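Local coordinates for protein 2-dehydropantoate 2-reductase (Porphyromonas gingivalis, PDB 2QYT) that probably catalyses the NADPH-dependent reduction of 2-dehydropantoate (ketopantoate) to (R)-pantoate, the second of two steps that make (R)-pantoate for pantothenate synthesis, at residues Ile9-Phe14 and Gly36-Ser41; Ala25-Arg30 and Glu179-Ala184; Val40-Arg45 and Phe67-Thr72; Thr83-Leu88 and Gly108-Ile113. All coordinates share one frame; numbering follows the deposited sequence.

Contact 1 of 4, residues Ile9-Phe14 and Gly36-Ser41; sequences IKIAVF and GLLEVS
I9 and I11 lie beside L38 and V40 in a parallel ladder joining the two strands of a Rossmann-type beta-alpha-beta unit. Five backbone hydrogen bonds hold it: E39 N gives to I9 O at 2.8 Å, I11 N to E39 O at 3.0 Å and S41 N to I11 O at 2.9 Å, with I9 N to L37 O and V13 N to S41 O at the two ends. The face carrying I9, I11, L38 and V40 is the more closely packed one, apolar throughout. L38 has CG anti to the backbone N (chi1 -176°), and its CD1 lies 4.1 Å from I9 CB and 4.2 Å from I11 CG1. On the reverse face the K10-E39 end is looser. The extended side chains of K10 and E39 run side by side, yet NZ of K10 stays 4.7 Å from OE1 of E39, with a water accepting from NZ and donating to OE1. A second water joins S41 OG to I11 O. L180 of helix 172-183 packs on I9, I11 and L38, helix 18-33 places L27 and A31 against V40, and K10 and A12 bond through their backbones to D85 and to strand 86-89.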
# COMPACT_ATOMS: atom_id res chain seq x y z
N ILE A 9 -19.43 2.37 -12.51
CA ILE A 9 -18.40 2.81 -11.58
C ILE A 9 -17.06 2.68 -12.30
O ILE A 9 -16.85 1.77 -13.07
CB ILE A 9 -18.44 1.99 -10.27
CG1 ILE A 9 -19.80 2.19 -9.60
CG2 ILE A 9 -17.35 2.44 -9.33
CD1 ILE A 9 -20.14 1.04 -8.63
N LYS A 10 -16.16 3.63 -12.06
CA LYS A 10 -14.92 3.76 -12.82
C LYS A 10 -13.79 3.75 -11.80
O LYS A 10 -13.76 4.61 -10.90
CB LYS A 10 -14.95 5.09 -13.59
CG LYS A 10 -16.06 5.17 -14.66
CD LYS A 10 -16.04 6.56 -15.29
CE LYS A 10 -17.29 6.83 -16.13
NZ LYS A 10 -17.12 8.06 -17.04
N ILE A 11 -12.89 2.76 -11.92
CA ILE A 11 -11.70 2.66 -11.09
C ILE A 11 -10.44 2.71 -11.95
O ILE A 11 -10.35 2.02 -12.96
CB ILE A 11 -11.68 1.27 -10.33
CG1 ILE A 11 -12.95 1.08 -9.51
CG2 ILE A 11 -10.46 1.14 -9.40
CD1 ILE A 11 -12.74 0.15 -8.30
N ALA A 12 -9.46 3.50 -11.54
CA ALA A 12 -8.16 3.49 -12.19
C ALA A 12 -7.07 2.94 -11.26
O ALA A 12 -7.10 3.17 -10.04
CB ALA A 12 -7.81 4.85 -12.62
N VAL A 13 -6.11 2.23 -11.84
CA VAL A 13 -4.96 1.76 -11.10
C VAL A 13 -3.74 2.46 -11.65
O VAL A 13 -3.39 2.25 -12.79
CB VAL A 13 -4.82 0.20 -11.14
CG1 VAL A 13 -3.75 -0.25 -10.15
CG2 VAL A 13 -6.11 -0.43 -10.72
N PHE A 14 -3.08 3.24 -10.79
CA PHE A 14 -1.91 4.00 -11.16
C PHE A 14 -0.66 3.28 -10.62
O PHE A 14 -0.38 3.32 -9.43
CB PHE A 14 -2.01 5.43 -10.56
CG PHE A 14 -0.91 6.37 -11.01
CD1 PHE A 14 -0.89 6.86 -12.31
CD2 PHE A 14 0.09 6.77 -10.14
CE1 PHE A 14 0.08 7.73 -12.74
CE2 PHE A 14 1.10 7.62 -10.56
CZ PHE A 14 1.09 8.11 -11.87
N GLY A 36 -20.91 -3.88 -18.23
CA GLY A 36 -20.67 -2.44 -18.08
C GLY A 36 -21.15 -1.77 -16.79
O GLY A 36 -21.57 -0.62 -16.79
N LEU A 37 -21.09 -2.50 -15.68
CA LEU A 37 -21.34 -1.93 -14.37
C LEU A 37 -20.02 -1.38 -13.82
O LEU A 37 -20.00 -0.56 -12.92
CB LEU A 37 -21.88 -2.99 -13.42
CG LEU A 37 -23.20 -3.66 -13.82
CD1 LEU A 37 -23.46 -4.86 -12.88
CD2 LEU A 37 -24.37 -2.68 -13.82
N LEU A 38 -18.92 -1.83 -14.40
CA LEU A 38 -17.63 -1.46 -13.88
C LEU A 38 -16.67 -1.25 -15.03
O LEU A 38 -16.56 -2.10 -15.89
CB LEU A 38 -17.16 -2.56 -12.92
CG LEU A 38 -15.88 -2.43 -12.12
CD1 LEU A 38 -16.02 -1.26 -11.15
CD2 LEU A 38 -15.59 -3.74 -11.34
N GLU A 39 -15.96 -0.11 -15.01
CA GLU A 39 -14.87 0.16 -15.96
C GLU A 39 -13.56 0.21 -15.17
O GLU A 39 -13.46 0.93 -14.20
CB GLU A 39 -15.10 1.49 -16.71
CG GLU A 39 -16.33 1.49 -17.58
CD GLU A 39 -16.56 2.83 -18.29
OE1 GLU A 39 -15.71 3.76 -18.19
OE2 GLU A 39 -17.64 2.95 -18.94
N VAL A 40 -12.56 -0.56 -15.60
CA VAL A 40 -11.28 -0.62 -14.93
C VAL A 40 -10.16 -0.19 -15.89
O VAL A 40 -9.95 -0.79 -16.94
CB VAL A 40 -11.02 -2.07 -14.33
CG1 VAL A 40 -9.68 -2.19 -13.61
CG2 VAL A 40 -12.08 -2.40 -13.33
N SER A 41 -9.44 0.86 -15.50
CA SER A 41 -8.32 1.36 -16.30
C SER A 41 -7.03 1.20 -15.55
O SER A 41 -7.04 1.20 -14.32
CB SER A 41 -8.58 2.82 -16.67
OG SER A 41 -9.89 2.91 -17.26
O HOH W 1 -15.57 6.87 -18.79
O HOH W 2 -11.80 3.15 -15.49

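Contact 2 of 4, residues Ala25-Arg30 and Glu179-Ala184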
# COMPACT_ATOMS: atom_id res chain seq x y z
N ALA A 25 -5.92 -6.47 -11.77
CA ALA A 25 -6.33 -7.68 -12.47
C ALA A 25 -7.65 -8.24 -11.91
O ALA A 25 -8.54 -8.62 -12.66
CB ALA A 25 -5.21 -8.74 -12.42
N MSE A 26 -7.77 -8.34 -10.59
CA MSE A 26 -8.98 -8.88 -9.98
C MSE A 26 -10.16 -7.99 -10.31
O MSE A 26 -11.26 -8.50 -10.65
CB MSE A 26 -8.83 -9.00 -8.47
CG MSE A 26 -7.72 -10.00 -8.03
SE MSE A 26 -8.18 -11.86 -8.54
CE MSE A 26 -9.42 -12.22 -7.07
N LEU A 27 -9.97 -6.68 -10.22
CA LEU A 27 -11.05 -5.76 -10.62
C LEU A 27 -11.43 -5.92 -12.08
O LEU A 27 -12.64 -5.95 -12.40
CB LEU A 27 -10.69 -4.28 -10.32
CG LEU A 27 -10.60 -4.03 -8.78
CD1 LEU A 27 -9.87 -2.66 -8.50
CD2 LEU A 27 -12.02 -4.09 -8.21
N ALA A 28 -10.45 -5.97 -12.98
CA ALA A 28 -10.75 -6.17 -14.42
C ALA A 28 -11.50 -7.46 -14.73
O ALA A 28 -12.31 -7.50 -15.64
CB ALA A 28 -9.46 -6.12 -15.23
N LEU A 29 -11.22 -8.53 -13.99
CA LEU A 29 -11.96 -9.80 -14.17
C LEU A 29 -13.43 -9.62 -13.89
O LEU A 29 -14.27 -10.14 -14.60
CB LEU A 29 -11.42 -10.90 -13.25
CG LEU A 29 -10.04 -11.48 -13.58
CD1 LEU A 29 -9.72 -12.59 -12.62
CD2 LEU A 29 -10.05 -12.00 -15.00
N ARG A 30 -13.72 -8.95 -12.79
CA ARG A 30 -15.06 -8.65 -12.40
C ARG A 30 -15.75 -7.70 -13.38
O ARG A 30 -16.94 -7.85 -13.70
CB ARG A 30 -15.00 -8.04 -10.98
CG ARG A 30 -16.30 -7.42 -10.50
CD ARG A 30 -17.24 -8.51 -10.10
NE ARG A 30 -18.50 -7.98 -9.59
CZ ARG A 30 -19.58 -8.71 -9.38
NH1 ARG A 30 -19.58 -10.03 -9.61
NH2 ARG A 30 -20.65 -8.12 -8.91
N GLU A 179 -18.04 -3.19 -0.83
CA GLU A 179 -18.87 -4.15 -1.58
C GLU A 179 -18.31 -4.51 -2.93
O GLU A 179 -18.34 -5.65 -3.38
CB GLU A 179 -20.26 -3.55 -1.80
CG GLU A 179 -21.10 -3.42 -0.55
CD GLU A 179 -22.58 -3.25 -0.87
OE1 GLU A 179 -23.41 -3.93 -0.25
OE2 GLU A 179 -22.93 -2.43 -1.76
N LEU A 180 -17.80 -3.49 -3.61
CA LEU A 180 -17.25 -3.67 -4.91
C LEU A 180 -15.90 -4.46 -4.91
O LEU A 180 -15.66 -5.33 -5.75
CB LEU A 180 -17.07 -2.29 -5.51
CG LEU A 180 -16.64 -2.17 -6.95
CD1 LEU A 180 -17.09 -0.81 -7.43
CD2 LEU A 180 -15.13 -2.28 -6.90
N LEU A 181 -15.04 -4.15 -3.95
CA LEU A 181 -13.81 -4.92 -3.76
C LEU A 181 -14.09 -6.39 -3.39
O LEU A 181 -13.44 -7.31 -3.89
CB LEU A 181 -12.95 -4.26 -2.66
CG LEU A 181 -12.30 -2.91 -2.97
CD1 LEU A 181 -11.75 -2.28 -1.69
CD2 LEU A 181 -11.25 -2.98 -4.11
N THR A 182 -15.06 -6.62 -2.53
CA THR A 182 -15.28 -8.00 -2.10
C THR A 182 -16.05 -8.83 -3.19
O THR A 182 -15.85 -10.04 -3.32
CB THR A 182 -15.93 -8.08 -0.69
OG1 THR A 182 -17.33 -8.21 -0.81
CG2 THR A 182 -15.68 -6.85 0.14
N ALA A 183 -16.92 -8.16 -3.95
CA ALA A 183 -17.50 -8.76 -5.17
C ALA A 183 -16.45 -9.17 -6.23
O ALA A 183 -16.67 -10.06 -7.04
CB ALA A 183 -18.56 -7.82 -5.77
N ALA A 184 -15.29 -8.56 -6.18
CA ALA A 184 -14.20 -8.87 -7.09
C ALA A 184 -13.33 -9.91 -6.46
O ALA A 184 -12.29 -10.30 -7.03
CB ALA A 184 -13.37 -7.58 -7.41
O HOH W 3 -12.17 -10.97 -9.76
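A184 and L27 fit into each other's hollows where two helical segments meet almost perpendicularly, their axes 9.9 Å apart and 86° to one another. The methyl of A184 is the first bump. It enters the groove between L27 and R30, one turn apart on helix 18-33, with CB 3.8 Å from L27 CD2 and 4.0 Å from R30 CB. L27 returns the fit: its CD2 sits in a pocket made by A184 CB and L180 CD2, the latter at 3.8 Å, and completed by L181 CD2, and the side chains of L27 and L180 cross at about a right angle. Helix 18-33 is the connecting helix of the opening beta-alpha-beta unit of the Rossmann-type domain, and it shares a sheet face with helix 172-183, since L27 and L180 both rest on I11, while L27 also meets V40 and L180 meets I9 and L38. Toward the outside, R30 lies across A183. Its CG is anti to the backbone N and the chain then bends at chi2 (76°); A183 CB stands 3.5 Å from the guanidinium plane, displaced toward the rim, while CD of R30 comes 3.5 Å from A183 O. Near A184 O, the selenomethionine M26 bends at chi2 and chi3, bringing its methyl CE to 3.5 Å from that oxygen. No direct hydrogen bond crosses between the segments, but a water donates to both M26 O and A184 O, 2.8 Å from each of these backbone oxygens.

Contact 3 of 4, residues Val40-Arg45 and Phe67-Thr72. With SO4 (sulfate ion), chain C.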
# COMPACT_ATOMS: atom_id res chain seq x y z
N VAL A 40 -12.56 -0.56 -15.60
CA VAL A 40 -11.28 -0.62 -14.93
C VAL A 40 -10.16 -0.19 -15.89
O VAL A 40 -9.95 -0.79 -16.94
CB VAL A 40 -11.02 -2.07 -14.33
CG1 VAL A 40 -9.68 -2.19 -13.61
CG2 VAL A 40 -12.08 -2.40 -13.33
N SER A 41 -9.44 0.86 -15.50
CA SER A 41 -8.32 1.36 -16.30
C SER A 41 -7.03 1.20 -15.55
O SER A 41 -7.04 1.20 -14.32
CB SER A 41 -8.58 2.82 -16.67
OG SER A 41 -9.89 2.91 -17.26
N TRP A 42 -5.95 1.04 -16.30
CA TRP A 42 -4.61 0.84 -15.77
C TRP A 42 -3.66 1.84 -16.35
O TRP A 42 -3.70 2.12 -17.54
CB TRP A 42 -4.09 -0.55 -16.16
CG TRP A 42 -4.87 -1.68 -15.60
CD1 TRP A 42 -5.76 -1.64 -14.54
CD2 TRP A 42 -4.84 -3.04 -16.04
NE1 TRP A 42 -6.29 -2.91 -14.32
CE2 TRP A 42 -5.76 -3.77 -15.24
CE3 TRP A 42 -4.17 -3.69 -17.07
CZ2 TRP A 42 -5.99 -5.14 -15.42
CZ3 TRP A 42 -4.40 -5.05 -17.25
CH2 TRP A 42 -5.30 -5.76 -16.43
N ILE A 43 -2.80 2.39 -15.50
CA ILE A 43 -1.74 3.24 -16.00
C ILE A 43 -0.46 2.47 -15.85
O ILE A 43 -0.06 2.21 -14.76
CB ILE A 43 -1.66 4.59 -15.27
CG1 ILE A 43 -3.04 5.30 -15.29
CG2 ILE A 43 -0.44 5.45 -15.78
CD1 ILE A 43 -3.58 5.73 -16.72
N ALA A 44 0.19 2.14 -16.95
CA ALA A 44 1.41 1.34 -16.93
C ALA A 44 2.26 1.97 -17.97
O ALA A 44 1.75 2.75 -18.76
CB ALA A 44 1.11 -0.07 -17.31
N ARG A 45 3.56 1.65 -17.99
CA ARG A 45 4.41 2.24 -19.01
C ARG A 45 5.44 1.32 -19.58
O ARG A 45 5.62 0.18 -19.11
CB ARG A 45 5.06 3.52 -18.48
CG ARG A 45 5.65 3.46 -17.07
CD ARG A 45 5.71 4.90 -16.55
NE ARG A 45 4.69 5.17 -15.53
CZ ARG A 45 3.58 5.92 -15.66
NH1 ARG A 45 3.29 6.57 -16.81
NH2 ARG A 45 2.77 6.07 -14.60
N PHE A 67 -3.88 -16.67 -14.77
CA PHE A 67 -4.94 -16.00 -15.51
C PHE A 67 -4.54 -14.74 -16.28
O PHE A 67 -3.56 -14.08 -15.94
CB PHE A 67 -6.22 -15.76 -14.64
CG PHE A 67 -6.02 -14.82 -13.47
CD1 PHE A 67 -5.64 -15.31 -12.22
CD2 PHE A 67 -6.23 -13.46 -13.62
CE1 PHE A 67 -5.42 -14.42 -11.14
CE2 PHE A 67 -6.06 -12.58 -12.57
CZ PHE A 67 -5.66 -13.03 -11.32
N LEU A 68 -5.33 -14.39 -17.31
CA LEU A 68 -5.12 -13.16 -18.04
C LEU A 68 -6.33 -12.20 -17.86
O LEU A 68 -7.42 -12.52 -18.29
CB LEU A 68 -4.86 -13.49 -19.53
CG LEU A 68 -4.60 -12.36 -20.55
CD1 LEU A 68 -3.20 -11.76 -20.32
CD2 LEU A 68 -4.72 -12.93 -21.98
N ALA A 69 -6.10 -11.05 -17.23
CA ALA A 69 -7.15 -10.10 -16.93
C ALA A 69 -7.09 -9.02 -18.02
O ALA A 69 -6.01 -8.54 -18.39
CB ALA A 69 -6.87 -9.45 -15.54
N ARG A 70 -8.26 -8.68 -18.57
CA ARG A 70 -8.32 -7.70 -19.64
C ARG A 70 -9.00 -6.44 -19.15
O ARG A 70 -10.15 -6.47 -18.73
CB ARG A 70 -9.06 -8.28 -20.85
CG ARG A 70 -8.47 -9.62 -21.31
CD ARG A 70 -9.37 -10.26 -22.37
NE ARG A 70 -8.85 -11.52 -22.90
CZ ARG A 70 -8.66 -12.64 -22.18
NH1 ARG A 70 -8.88 -12.68 -20.84
NH2 ARG A 70 -8.20 -13.69 -22.83
N PRO A 71 -8.27 -5.30 -19.21
CA PRO A 71 -8.86 -4.09 -18.65
C PRO A 71 -9.77 -3.38 -19.66
O PRO A 71 -9.72 -3.68 -20.85
CB PRO A 71 -7.62 -3.21 -18.40
CG PRO A 71 -6.70 -3.55 -19.58
CD PRO A 71 -6.97 -5.05 -19.88
N THR A 72 -10.58 -2.44 -19.19
CA THR A 72 -11.36 -1.58 -20.10
C THR A 72 -10.35 -0.74 -20.85
O THR A 72 -10.52 -0.50 -22.03
CB THR A 72 -12.31 -0.64 -19.32
OG1 THR A 72 -13.01 -1.45 -18.38
CG2 THR A 72 -13.36 0.10 -20.29
S SO4 C . 4.29 0.26 -14.49
O1 SO4 C . 3.02 -0.38 -14.19
O2 SO4 C . 5.30 -0.51 -13.76
O3 SO4 C . 4.59 0.21 -15.92
O4 SO4 C . 4.21 1.64 -13.99
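V40 and W42, on the second strand of the Rossmann-type sheet, receive P71 and T72 from the connection that leads out of strand 66-69 into the edge strand 73-75. T72 grips the backbone of V40 twice. Its N gives a bent hydrogen bond to V40 O at 2.9 Å, and its OG1, anti to its own carbonyl carbon (chi1 -48°), accepts from V40 N at 3.0 Å. Two residues on, at W42, the pyrrolidine of P71 covers one face of the indole. P71 CB stands 3.5 Å from the centroid of the six-membered ring and only 7° off its normal, a CH-pi contact, while CG lies 3.6 Å from W42 CE3. A69 meets the ring at its rim instead: its O is near the ring plane, 3.5 Å from W42 CH2. From helix 18-33, A28 also touches the indole. Just past the strand's C-terminal end, R45 N donates a nearly straight bond, 2.7 Å, to O3 of a sulfate that is also bound by L16 N, within the glycine-rich turn after strand 9-14. The T72 bonds thus satisfy both backbone polar groups of V40 on the side turned from strand 9-14, and the sulfate, probably from the crystallisation liquor, is consistent with a place where a phosphate of NADPH could be received by backbone amides.

Contact 4 of 4, residues Thr83-Leu88 and Gly108-Ile113. With EDO (1,2-ethanediol), chain H.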
# COMPACT_ATOMS: atom_id res chain seq x y z
N THR A 83 -11.83 11.43 -15.78
CA THR A 83 -12.12 11.34 -14.35
C THR A 83 -12.72 9.97 -13.99
O THR A 83 -13.40 9.35 -14.83
CB THR A 83 -13.09 12.45 -13.94
OG1 THR A 83 -14.29 12.20 -14.63
CG2 THR A 83 -12.55 13.87 -14.32
N VAL A 84 -12.47 9.50 -12.78
CA VAL A 84 -12.95 8.19 -12.32
C VAL A 84 -13.53 8.30 -10.90
O VAL A 84 -13.46 9.36 -10.25
CB VAL A 84 -11.81 7.09 -12.32
CG1 VAL A 84 -11.23 6.88 -13.74
CG2 VAL A 84 -10.70 7.50 -11.41
N ASP A 85 -14.10 7.21 -10.41
CA ASP A 85 -14.61 7.22 -9.03
C ASP A 85 -13.53 6.92 -7.95
O ASP A 85 -13.58 7.48 -6.86
CB ASP A 85 -15.84 6.31 -8.94
CG ASP A 85 -16.93 6.77 -9.89
OD1 ASP A 85 -17.40 7.88 -9.70
OD2 ASP A 85 -17.26 6.08 -10.87
N TYR A 86 -12.59 6.04 -8.29
CA TYR A 86 -11.54 5.54 -7.37
C TYR A 86 -10.25 5.47 -8.13
O TYR A 86 -10.22 4.98 -9.24
CB TYR A 86 -11.89 4.17 -6.79
CG TYR A 86 -13.27 4.14 -6.13
CD1 TYR A 86 -14.39 3.58 -6.80
CD2 TYR A 86 -13.47 4.69 -4.85
CE1 TYR A 86 -15.67 3.56 -6.17
CE2 TYR A 86 -14.77 4.69 -4.23
CZ TYR A 86 -15.83 4.12 -4.88
OH TYR A 86 -17.05 4.10 -4.23
N ILE A 87 -9.22 6.07 -7.56
CA ILE A 87 -7.88 5.84 -7.99
C ILE A 87 -7.15 5.04 -6.90
O ILE A 87 -7.04 5.48 -5.74
CB ILE A 87 -7.12 7.15 -8.23
CG1 ILE A 87 -7.81 7.97 -9.34
CG2 ILE A 87 -5.61 6.86 -8.55
CD1 ILE A 87 -7.34 9.45 -9.41
N LEU A 88 -6.64 3.88 -7.31
CA LEU A 88 -5.73 3.07 -6.48
C LEU A 88 -4.31 3.49 -6.88
O LEU A 88 -3.90 3.31 -8.04
CB LEU A 88 -5.97 1.58 -6.82
CG LEU A 88 -6.92 0.76 -5.97
CD1 LEU A 88 -8.15 1.45 -5.51
CD2 LEU A 88 -7.19 -0.65 -6.60
N GLY A 108 -11.98 13.90 -10.50
CA GLY A 108 -13.12 14.76 -10.72
C GLY A 108 -13.78 14.94 -9.37
O GLY A 108 -13.12 14.75 -8.34
N GLN A 109 -15.09 15.26 -9.42
CA GLN A 109 -15.96 15.56 -8.28
C GLN A 109 -16.01 14.45 -7.27
O GLN A 109 -15.75 14.67 -6.09
CB GLN A 109 -17.41 15.90 -8.73
CG GLN A 109 -18.54 15.39 -7.76
CD GLN A 109 -19.96 15.99 -7.98
OE1 GLN A 109 -20.38 16.31 -9.11
NE2 GLN A 109 -20.71 16.11 -6.87
N ASN A 110 -16.32 13.25 -7.74
CA ASN A 110 -16.52 12.13 -6.84
C ASN A 110 -15.28 11.36 -6.45
O ASN A 110 -15.37 10.43 -5.62
CB ASN A 110 -17.55 11.17 -7.45
CG ASN A 110 -18.92 11.83 -7.68
OD1 ASN A 110 -19.41 12.57 -6.80
ND2 ASN A 110 -19.52 11.59 -8.84
N THR A 111 -14.12 11.73 -7.00
CA THR A 111 -12.95 10.85 -6.95
C THR A 111 -12.41 10.67 -5.56
O THR A 111 -12.27 11.65 -4.82
CB THR A 111 -11.82 11.30 -7.88
OG1 THR A 111 -12.35 11.52 -9.17
CG2 THR A 111 -10.70 10.22 -7.97
N LYS A 112 -12.11 9.42 -5.22
CA LYS A 112 -11.42 9.04 -3.98
C LYS A 112 -10.14 8.30 -4.34
O LYS A 112 -10.13 7.47 -5.24
CB LYS A 112 -12.28 8.16 -3.07
CG LYS A 112 -13.68 8.74 -2.73
CD LYS A 112 -13.53 10.01 -1.90
CE LYS A 112 -14.85 10.59 -1.47
NZ LYS A 112 -15.64 11.04 -2.60
N ILE A 113 -9.05 8.67 -3.68
CA ILE A 113 -7.76 8.15 -3.96
C ILE A 113 -7.34 7.32 -2.77
O ILE A 113 -7.48 7.77 -1.61
CB ILE A 113 -6.73 9.28 -4.21
CG1 ILE A 113 -7.21 10.21 -5.33
CG2 ILE A 113 -5.39 8.70 -4.57
CD1 ILE A 113 -6.44 11.48 -5.40
C1 EDO H . -16.68 15.60 -12.06
O1 EDO H . -15.45 16.35 -12.19
C2 EDO H . -16.72 14.24 -12.75
O2 EDO H . -16.43 14.40 -14.14
O HOH W 4 -16.06 7.69 -5.47
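Strands 86-88 and 111-113 run parallel, 4.7 Å apart and 20° askew, with K112 bonded through both its N-H and its C=O: K112 N gives to D85 O and K112 O accepts from I87 N, each at 2.9 Å. At the start of the pairing, T111 ties the two segments together. Its hydroxyl donates to V84 O at 2.7 Å and accepts from G108 N at 2.8 Å, so two bonds fix OG1. CG2 of T111, anti to the backbone N, faces CD1 of I87 at 3.7 Å. I87 and I113 then lie side by side, with I87 CD1 4.2 Å from I113 CG1. On the other face Y86 crosses K112 obliquely, CD2 of the ring 4.1 Å from K112 CB. Bends at chi2 and chi4 curl the lysine back until NZ bonds to N110 O, and its charge is met by a salt bridge to D173. Farther out, T83 CG2 packs on G108 CA, and a 1,2-ethanediol hydrogen-bonds to T83 OG1. Y86 OH reaches D173 O and R176 of helix 172-183, D85 OD2 takes a bond from K10 N of strand 9-14, and strand 111-115 is one of the parallel sheet's two outermost strands.

Overall arrangement
Contacts 1, 3 and 4 reach the five-stranded parallel sheet of the Rossmann-type domain, ordered 73-75, 38-43, 9-14, 86-89, 111-115. Contact 1 holds its middle, with the centres of contacts 3 and 4 each about 10 Å away and about 17 Å from each other. Contacts 1 and 3 share V40 and S41, and contact 3 adds residues of strand 66-69 from the mixed sheet; contact 4 joins contact 1 through backbone bonds between strands 9-14 and 86-89. Contact 2, about 10 Å from contact 1 between centres, brings the late helix 172-183 onto helix 18-33, and contacts 3 then 4 fall between its segments along the chain. Together they knit sheet and helices into one probable nucleotide-binding domain.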